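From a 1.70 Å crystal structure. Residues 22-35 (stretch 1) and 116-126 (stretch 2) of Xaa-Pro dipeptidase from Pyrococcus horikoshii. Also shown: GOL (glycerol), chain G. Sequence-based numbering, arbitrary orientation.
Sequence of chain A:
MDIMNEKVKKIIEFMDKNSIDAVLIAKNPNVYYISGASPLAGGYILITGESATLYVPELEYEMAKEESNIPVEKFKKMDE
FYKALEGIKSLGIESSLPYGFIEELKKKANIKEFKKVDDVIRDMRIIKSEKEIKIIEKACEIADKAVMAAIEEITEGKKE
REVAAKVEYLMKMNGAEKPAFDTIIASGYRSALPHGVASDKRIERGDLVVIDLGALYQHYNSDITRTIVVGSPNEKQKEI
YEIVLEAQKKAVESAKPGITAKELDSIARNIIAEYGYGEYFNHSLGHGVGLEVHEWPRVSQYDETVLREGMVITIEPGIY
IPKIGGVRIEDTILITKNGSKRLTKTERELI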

ATOM      1  N   ALA A  22     -28.546  -6.259  -1.947  1.00 23.36           N
ATOM      2  CA  ALA A  22     -27.640  -5.951  -0.849  1.00 21.97           C
ATOM      3  C   ALA A  22     -26.331  -5.406  -1.402  1.00 21.06           C
ATOM      4  O   ALA A  22     -26.004  -5.626  -2.567  1.00 21.04           O
ATOM      5  CB  ALA A  22     -27.372  -7.201  -0.023  1.00 22.61           C
ATOM      6  N   VAL A  23     -25.595  -4.687  -0.564  1.00 20.07           N
ATOM      7  CA  VAL A  23     -24.315  -4.127  -0.967  1.00 20.13           C
ATOM      8  C   VAL A  23     -23.210  -4.542  -0.008  1.00 20.34           C
ATOM      9  O   VAL A  23     -23.394  -4.552   1.210  1.00 20.75           O
ATOM     10  CB  VAL A  23     -24.371  -2.583  -1.033  1.00 17.84           C
ATOM     11  CG1 VAL A  23     -22.957  -2.003  -1.139  1.00 19.84           C
ATOM     12  CG2 VAL A  23     -25.198  -2.155  -2.230  1.00 19.68           C
ATOM     13  N   LEU A  24     -22.060  -4.896  -0.572  1.00 19.54           N
ATOM     14  CA  LEU A  24     -20.907  -5.300   0.215  1.00 19.82           C
ATOM     15  C   LEU A  24     -19.791  -4.274   0.036  1.00 19.68           C
ATOM     16  O   LEU A  24     -19.392  -3.987  -1.089  1.00 20.86           O
ATOM     17  CB  LEU A  24     -20.408  -6.677  -0.243  1.00 21.84           C
ATOM     18  CG  LEU A  24     -19.112  -7.171   0.403  1.00 23.49           C
ATOM     19  CD1 LEU A  24     -19.305  -7.315   1.905  1.00 24.94           C
ATOM     20  CD2 LEU A  24     -18.707  -8.507  -0.213  1.00 26.08           C
ATOM     21  N   ILE A  25     -19.306  -3.721   1.144  1.00 19.70           N
ATOM     22  CA  ILE A  25     -18.221  -2.735   1.123  1.00 19.64           C
ATOM     23  C   ILE A  25     -17.019  -3.371   1.821  1.00 20.00           C
ATOM     24  O   ILE A  25     -17.111  -3.750   2.991  1.00 20.27           O
ATOM     25  CB  ILE A  25     -18.623  -1.444   1.879  1.00 18.97           C
ATOM     26  CG1 ILE A  25     -19.849  -0.810   1.210  1.00 19.61           C
ATOM     27  CG2 ILE A  25     -17.458  -0.450   1.894  1.00 19.25           C
ATOM     28  CD1 ILE A  25     -19.616  -0.363  -0.225  1.00 19.38           C
ATOM     29  N   ALA A  26     -15.893  -3.481   1.113  1.00 19.85           N
ATOM     30  CA  ALA A  26     -14.700  -4.109   1.678  1.00 19.95           C
ATOM     31  C   ALA A  26     -13.396  -3.310   1.611  1.00 20.33           C
ATOM     32  O   ALA A  26     -12.453  -3.615   2.340  1.00 21.12           O
ATOM     33  CB  ALA A  26     -14.488  -5.468   1.025  1.00 22.10           C
ATOM     34  N   LYS A  27     -13.324  -2.300   0.748  1.00 20.79           N
ATOM     35  CA  LYS A  27     -12.091  -1.516   0.650  1.00 21.09           C
ATOM     36  C   LYS A  27     -11.942  -0.630   1.887  1.00 21.60           C
ATOM     37  O   LYS A  27     -12.869   0.087   2.262  1.00 19.95           O
ATOM     38  CB  LYS A  27     -12.096  -0.665  -0.622  1.00 21.14           C
ATOM     39  CG  LYS A  27     -10.703  -0.226  -1.062  1.00 22.77           C
ATOM     40  CD  LYS A  27     -10.735   0.595  -2.347  1.00 23.06           C
ATOM     41  CE  LYS A  27      -9.320   0.919  -2.824  1.00 23.99           C
ATOM     42  NZ  LYS A  27      -9.308   1.731  -4.076  1.00 24.14           N
ATOM     43  N   ASN A  28     -10.768  -0.686   2.513  1.00 21.21           N
ATOM     44  CA  ASN A  28     -10.485   0.069   3.732  1.00 23.62           C
ATOM     45  C   ASN A  28     -10.986   1.508   3.790  1.00 22.69           C
ATOM     46  O   ASN A  28     -11.663   1.895   4.749  1.00 21.72           O
ATOM     47  CB  ASN A  28      -8.986   0.044   4.031  1.00 26.94           C
ATOM     48  CG  ASN A  28      -8.452  -1.361   4.179  1.00 32.79           C
ATOM     49  OD1 ASN A  28      -9.071  -2.206   4.827  1.00 35.45           O
ATOM     50  ND2 ASN A  28      -7.293  -1.622   3.586  1.00 36.62           N
ATOM     51  N   PRO A  29     -10.648   2.332   2.785  1.00 22.54           N
ATOM     52  CA  PRO A  29     -11.129   3.717   2.839  1.00 20.74           C
ATOM     53  C   PRO A  29     -12.655   3.821   2.864  1.00 20.03           C
ATOM     54  O   PRO A  29     -13.209   4.683   3.549  1.00 18.40           O
ATOM     55  CB  PRO A  29     -10.505   4.356   1.594  1.00 22.35           C
ATOM     56  CG  PRO A  29     -10.308   3.196   0.665  1.00 25.20           C
ATOM     57  CD  PRO A  29      -9.825   2.104   1.585  1.00 22.93           C
ATOM     58  N   ASN A  30     -13.332   2.942   2.129  1.00 18.14           N
ATOM     59  CA  ASN A  30     -14.791   2.964   2.102  1.00 16.90           C
ATOM     60  C   ASN A  30     -15.388   2.448   3.404  1.00 17.61           C
ATOM     61  O   ASN A  30     -16.414   2.951   3.867  1.00 16.83           O
ATOM     62  CB  ASN A  30     -15.321   2.152   0.917  1.00 17.75           C
ATOM     63  CG  ASN A  30     -14.983   2.795  -0.410  1.00 19.07           C
ATOM     64  OD1 ASN A  30     -14.942   4.018  -0.514  1.00 17.63           O
ATOM     65  ND2 ASN A  30     -14.753   1.981  -1.432  1.00 19.22           N
ATOM     66  N   VAL A  31     -14.756   1.443   3.998  1.00 17.10           N
ATOM     67  CA  VAL A  31     -15.254   0.913   5.261  1.00 17.91           C
ATOM     68  C   VAL A  31     -15.166   2.014   6.311  1.00 18.92           C
ATOM     69  O   VAL A  31     -16.077   2.195   7.118  1.00 19.44           O
ATOM     70  CB  VAL A  31     -14.433  -0.306   5.724  1.00 18.63           C
ATOM     71  CG1 VAL A  31     -14.857  -0.722   7.131  1.00 18.99           C
ATOM     72  CG2 VAL A  31     -14.639  -1.450   4.753  1.00 20.42           C
ATOM     73  N   TYR A  32     -14.064   2.759   6.294  1.00 18.67           N
ATOM     74  CA  TYR A  32     -13.883   3.848   7.249  1.00 19.46           C
ATOM     75  C   TYR A  32     -14.875   4.970   6.971  1.00 17.39           C
ATOM     76  O   TYR A  32     -15.499   5.513   7.888  1.00 17.11           O
ATOM     77  CB  TYR A  32     -12.463   4.416   7.163  1.00 19.29           C
ATOM     78  CG  TYR A  32     -12.277   5.626   8.050  1.00 20.12           C
ATOM     79  CD1 TYR A  32     -12.216   5.490   9.436  1.00 22.18           C
ATOM     80  CD2 TYR A  32     -12.248   6.914   7.512  1.00 19.65           C
ATOM     81  CE1 TYR A  32     -12.137   6.605  10.265  1.00 22.52           C
ATOM     82  CE2 TYR A  32     -12.171   8.040   8.337  1.00 20.55           C
ATOM     83  CZ  TYR A  32     -12.118   7.874   9.711  1.00 22.25           C
ATOM     84  OH  TYR A  32     -12.067   8.978  10.539  1.00 24.70           O
ATOM     85  N   TYR A  33     -15.017   5.316   5.697  1.00 16.56           N
ATOM     86  CA  TYR A  33     -15.918   6.390   5.301  1.00 16.73           C
ATOM     87  C   TYR A  33     -17.340   6.149   5.790  1.00 18.04           C
ATOM     88  O   TYR A  33     -17.995   7.053   6.302  1.00 19.76           O
ATOM     89  CB  TYR A  33     -15.937   6.524   3.779  1.00 16.92           C
ATOM     90  CG  TYR A  33     -16.708   7.728   3.278  1.00 17.48           C
ATOM     91  CD1 TYR A  33     -16.201   9.018   3.434  1.00 18.04           C
ATOM     92  CD2 TYR A  33     -17.936   7.576   2.635  1.00 17.48           C
ATOM     93  CE1 TYR A  33     -16.897  10.130   2.957  1.00 17.43           C
ATOM     94  CE2 TYR A  33     -18.640   8.679   2.155  1.00 18.62           C
ATOM     95  CZ  TYR A  33     -18.116   9.952   2.319  1.00 18.53           C
ATOM     96  OH  TYR A  33     -18.811  11.044   1.851  1.00 19.74           O
ATOM     97  N   ILE A  34     -17.805   4.915   5.641  1.00 18.98           N
ATOM     98  CA  ILE A  34     -19.166   4.559   6.021  1.00 18.91           C
ATOM     99  C   ILE A  34     -19.395   4.211   7.496  1.00 20.92           C
ATOM    100  O   ILE A  34     -20.407   4.612   8.069  1.00 19.87           O
ATOM    101  CB  ILE A  34     -19.658   3.384   5.146  1.00 19.73           C
ATOM    102  CG1 ILE A  34     -19.630   3.803   3.674  1.00 20.26           C
ATOM    103  CG2 ILE A  34     -21.068   2.967   5.547  1.00 21.30           C
ATOM    104  CD1 ILE A  34     -19.850   2.657   2.708  1.00 23.96           C
ATOM    105  N   SER A  35     -18.460   3.493   8.114  1.00 19.84           N
ATOM    106  CA  SER A  35     -18.629   3.072   9.509  1.00 21.15           C
ATOM    107  C   SER A  35     -17.766   3.792  10.539  1.00 22.94           C
ATOM    108  O   SER A  35     -18.106   3.823  11.726  1.00 23.22           O
ATOM    109  CB  SER A  35     -18.361   1.572   9.631  1.00 21.76           C
ATOM    110  OG  SER A  35     -16.969   1.308   9.547  1.00 21.96           O
TER
HETATM  111  C1  GOL G1401     -13.090   1.804  -5.979  1.00 34.18           C
HETATM  112  O1  GOL G1401     -11.759   1.548  -5.551  1.00 31.66           O
HETATM  113  C2  GOL G1401     -14.044   1.949  -4.795  1.00 32.37           C
HETATM  114  O2  GOL G1401     -13.613   3.027  -3.957  1.00 31.16           O
HETATM  115  C3  GOL G1401     -15.465   2.226  -5.287  1.00 32.91           C
HETATM  116  O3  GOL G1401     -15.945   1.188  -6.125  1.00 32.36           O
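Stretch 2 116-126: KVDDVIRDMRI

Stretch 2 is a short lead-in followed by a helix that begins at Asp-118, with backbone angles close to -60/-45 through most of its length. It lies across the strand and helix of stretch 1. The N-to-C directions of helix 28-35 and helix 118-125 differ by 63°, and their axes approach no closer than 12.0 Å, so the space between them is bridged by side chains. The register runs in the same order in both stretches: CA of Val-23 lies 7.9 Å from CA of Val-117, CA of Asn-30 7.8 Å from CA of Ile-121, and CA of Tyr-33 8.2 Å from CA of Arg-125. Together the two surfaces bury 448 Å².

Lys-116 is extended (-77/140) and out of reach. Val-117, at the N-cap position, turns the chain into the helix; its carbonyl O accepts from Ile-121 N at 3.3 Å. Its CA-to-CB bond points toward stretch 1, and CG1 meets CG2 of Val-23 at 3.9 Å, packing the helix start against the strand.

Asp-118 does not touch stretch 1 directly, but glycerol spans the gap. GOL O3 donates to Asp-118 OD1 at 2.9 Å, while Lys-27 NZ donates to GOL O1 at 2.9 Å and Asn-30 ND2 to GOL O2 at 3.0 Å. Asp-119 and Val-120 make no contact.

One turn after Val-117, Ile-121 again points toward stretch 1. With chi1 and chi2 both m, its CD1 lies 4.1 Å from CD1 of Ile-25 and 4.4 Å from CD1 of Ile-34, so it packs against both strand and helix. Its CG2 comes within 3.3 Å of Asn-30 OD1. Arg-122 and Asp-123 lie out of reach and pair with each other, Arg-122 NE to Asp-123 OD1 at 3.1 Å.

Met-124 points toward stretch 1, and its CB packs 3.8 Å from CE2 of Tyr-33; the ring's OH is 3.3 Å from the backbone O of Met-124.

Arg-125 starts sideways, but its end comes nearer. Its CG sits 3.6 Å from the centroid of the Tyr-33 ring and 4° off the ring normal, a CH-pi contact squarely over the face. Beyond it, chi3 in p accompanies a guanidinium placed beside Asn-30, where NH1 donates to OD1 of Asn-30 at 2.8 Å with an N-H...acceptor angle of 135°. OD1 lies near the guanidinium plane, whereas CB of Pro-29 lies over one face, 4.4 Å from NH1. Ile-126 points away, and the contact ends there.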

ATOM      1  N   LYS A 116     -22.119  -2.865 -10.074  1.00 22.88           N
ATOM      2  CA  LYS A 116     -21.197  -1.866  -9.545  1.00 21.53           C
ATOM      3  C   LYS A 116     -21.927  -0.818  -8.713  1.00 21.78           C
ATOM      4  O   LYS A 116     -23.014  -0.375  -9.083  1.00 23.25           O
ATOM      5  CB  LYS A 116     -20.476  -1.144 -10.688  1.00 25.05           C
ATOM      6  CG  LYS A 116     -19.629  -2.025 -11.588  1.00 28.44           C
ATOM      7  CD  LYS A 116     -18.958  -1.186 -12.669  1.00 31.93           C
ATOM      8  CE  LYS A 116     -18.170  -2.049 -13.638  1.00 35.36           C
ATOM      9  NZ  LYS A 116     -19.044  -3.021 -14.353  1.00 37.96           N
ATOM     10  N   VAL A 117     -21.323  -0.417  -7.596  1.00 20.90           N
ATOM     11  CA  VAL A 117     -21.905   0.621  -6.750  1.00 19.94           C
ATOM     12  C   VAL A 117     -20.944   1.805  -6.700  1.00 20.37           C
ATOM     13  O   VAL A 117     -21.126   2.744  -5.926  1.00 17.97           O
ATOM     14  CB  VAL A 117     -22.175   0.124  -5.311  1.00 20.51           C
ATOM     15  CG1 VAL A 117     -23.175  -1.029  -5.345  1.00 23.18           C
ATOM     16  CG2 VAL A 117     -20.874  -0.285  -4.633  1.00 20.82           C
ATOM     17  N   ASP A 118     -19.925   1.747  -7.551  1.00 18.68           N
ATOM     18  CA  ASP A 118     -18.903   2.786  -7.656  1.00 20.90           C
ATOM     19  C   ASP A 118     -19.503   4.198  -7.756  1.00 19.40           C
ATOM     20  O   ASP A 118     -19.029   5.133  -7.110  1.00 17.56           O
ATOM     21  CB  ASP A 118     -18.039   2.497  -8.894  1.00 24.18           C
ATOM     22  CG  ASP A 118     -16.803   3.372  -8.979  1.00 29.88           C
ATOM     23  OD1 ASP A 118     -15.879   3.185  -8.163  1.00 31.70           O
ATOM     24  OD2 ASP A 118     -16.749   4.246  -9.869  1.00 32.91           O
ATOM     25  N   ASP A 119     -20.547   4.347  -8.563  1.00 18.98           N
ATOM     26  CA  ASP A 119     -21.190   5.649  -8.759  1.00 19.47           C
ATOM     27  C   ASP A 119     -21.669   6.336  -7.481  1.00 18.64           C
ATOM     28  O   ASP A 119     -21.497   7.550  -7.321  1.00 17.47           O
ATOM     29  CB  ASP A 119     -22.376   5.516  -9.719  1.00 22.08           C
ATOM     30  CG  ASP A 119     -21.951   5.418 -11.176  1.00 25.81           C
ATOM     31  OD1 ASP A 119     -20.733   5.379 -11.453  1.00 26.11           O
ATOM     32  OD2 ASP A 119     -22.845   5.378 -12.047  1.00 28.51           O
ATOM     33  N   VAL A 120     -22.288   5.578  -6.578  1.00 18.17           N
ATOM     34  CA  VAL A 120     -22.785   6.183  -5.347  1.00 16.96           C
ATOM     35  C   VAL A 120     -21.652   6.462  -4.368  1.00 17.58           C
ATOM     36  O   VAL A 120     -21.681   7.461  -3.649  1.00 16.71           O
ATOM     37  CB  VAL A 120     -23.897   5.317  -4.683  1.00 17.27           C
ATOM     38  CG1 VAL A 120     -23.340   3.986  -4.206  1.00 18.42           C
ATOM     39  CG2 VAL A 120     -24.541   6.093  -3.540  1.00 18.41           C
ATOM     40  N   ILE A 121     -20.643   5.595  -4.348  1.00 16.64           N
ATOM     41  CA  ILE A 121     -19.504   5.809  -3.465  1.00 16.16           C
ATOM     42  C   ILE A 121     -18.804   7.081  -3.935  1.00 15.39           C
ATOM     43  O   ILE A 121     -18.441   7.943  -3.134  1.00 15.61           O
ATOM     44  CB  ILE A 121     -18.512   4.625  -3.521  1.00 17.06           C
ATOM     45  CG1 ILE A 121     -19.197   3.352  -3.009  1.00 18.91           C
ATOM     46  CG2 ILE A 121     -17.276   4.939  -2.683  1.00 18.08           C
ATOM     47  CD1 ILE A 121     -19.759   3.470  -1.606  1.00 24.97           C
ATOM     48  N   ARG A 122     -18.630   7.196  -5.247  1.00 15.43           N
ATOM     49  CA  ARG A 122     -17.996   8.370  -5.841  1.00 15.96           C
ATOM     50  C   ARG A 122     -18.787   9.642  -5.548  1.00 17.79           C
ATOM     51  O   ARG A 122     -18.233  10.643  -5.104  1.00 16.27           O
ATOM     52  CB  ARG A 122     -17.882   8.200  -7.359  1.00 16.15           C
ATOM     53  CG  ARG A 122     -17.415   9.451  -8.098  1.00 19.07           C
ATOM     54  CD  ARG A 122     -17.782   9.357  -9.570  1.00 21.85           C
ATOM     55  NE  ARG A 122     -19.231   9.289  -9.741  1.00 22.95           N
ATOM     56  CZ  ARG A 122     -19.841   9.041 -10.896  1.00 27.23           C
ATOM     57  NH1 ARG A 122     -19.127   8.831 -11.994  1.00 27.46           N
ATOM     58  NH2 ARG A 122     -21.166   9.009 -10.953  1.00 27.10           N
ATOM     59  N   ASP A 123     -20.088   9.603  -5.810  1.00 16.50           N
ATOM     60  CA  ASP A 123     -20.924  10.773  -5.589  1.00 17.17           C
ATOM     61  C   ASP A 123     -20.821  11.316  -4.167  1.00 16.88           C
ATOM     62  O   ASP A 123     -20.923  12.522  -3.955  1.00 16.64           O
ATOM     63  CB  ASP A 123     -22.382  10.459  -5.948  1.00 19.08           C
ATOM     64  CG  ASP A 123     -22.609  10.374  -7.454  1.00 22.03           C
ATOM     65  OD1 ASP A 123     -21.646  10.586  -8.224  1.00 23.60           O
ATOM     66  OD2 ASP A 123     -23.752  10.093  -7.873  1.00 26.04           O
ATOM     67  N   MET A 124     -20.616  10.431  -3.197  1.00 16.83           N
ATOM     68  CA  MET A 124     -20.477  10.862  -1.811  1.00 16.65           C
ATOM     69  C   MET A 124     -19.077  11.392  -1.508  1.00 16.73           C
ATOM     70  O   MET A 124     -18.922  12.523  -1.049  1.00 17.90           O
ATOM     71  CB  MET A 124     -20.782   9.712  -0.848  1.00 18.82           C
ATOM     72  CG  MET A 124     -22.236   9.266  -0.832  1.00 18.22           C
ATOM     73  SD  MET A 124     -22.554   8.123   0.531  1.00 19.75           S
ATOM     74  CE  MET A 124     -21.717   6.650  -0.073  1.00 19.05           C
ATOM     75  N   ARG A 125     -18.058  10.584  -1.785  1.00 15.97           N
ATOM     76  CA  ARG A 125     -16.682  10.971  -1.482  1.00 15.34           C
ATOM     77  C   ARG A 125     -16.094  12.130  -2.286  1.00 15.21           C
ATOM     78  O   ARG A 125     -15.207  12.827  -1.798  1.00 16.54           O
ATOM     79  CB  ARG A 125     -15.762   9.750  -1.594  1.00 13.29           C
ATOM     80  CG  ARG A 125     -15.883   8.778  -0.413  1.00 14.98           C
ATOM     81  CD  ARG A 125     -15.020   7.535  -0.610  1.00 16.77           C
ATOM     82  NE  ARG A 125     -13.612   7.870  -0.797  1.00 18.00           N
ATOM     83  CZ  ARG A 125     -12.704   7.032  -1.287  1.00 20.23           C
ATOM     84  NH1 ARG A 125     -13.051   5.799  -1.637  1.00 18.77           N
ATOM     85  NH2 ARG A 125     -11.450   7.434  -1.448  1.00 20.41           N
ATOM     86  N   ILE A 126     -16.595  12.341  -3.497  1.00 15.30           N
ATOM     87  CA  ILE A 126     -16.086  13.402  -4.365  1.00 15.64           C
ATOM     88  C   ILE A 126     -16.358  14.821  -3.850  1.00 17.14           C
ATOM     89  O   ILE A 126     -15.676  15.768  -4.241  1.00 16.75           O
ATOM     90  CB  ILE A 126     -16.647  13.245  -5.800  1.00 14.94           C
ATOM     91  CG1 ILE A 126     -15.752  13.996  -6.793  1.00 15.83           C
ATOM     92  CG2 ILE A 126     -18.085  13.742  -5.858  1.00 16.42           C
ATOM     93  CD1 ILE A 126     -16.039  13.669  -8.253  1.00 16.35           C
TER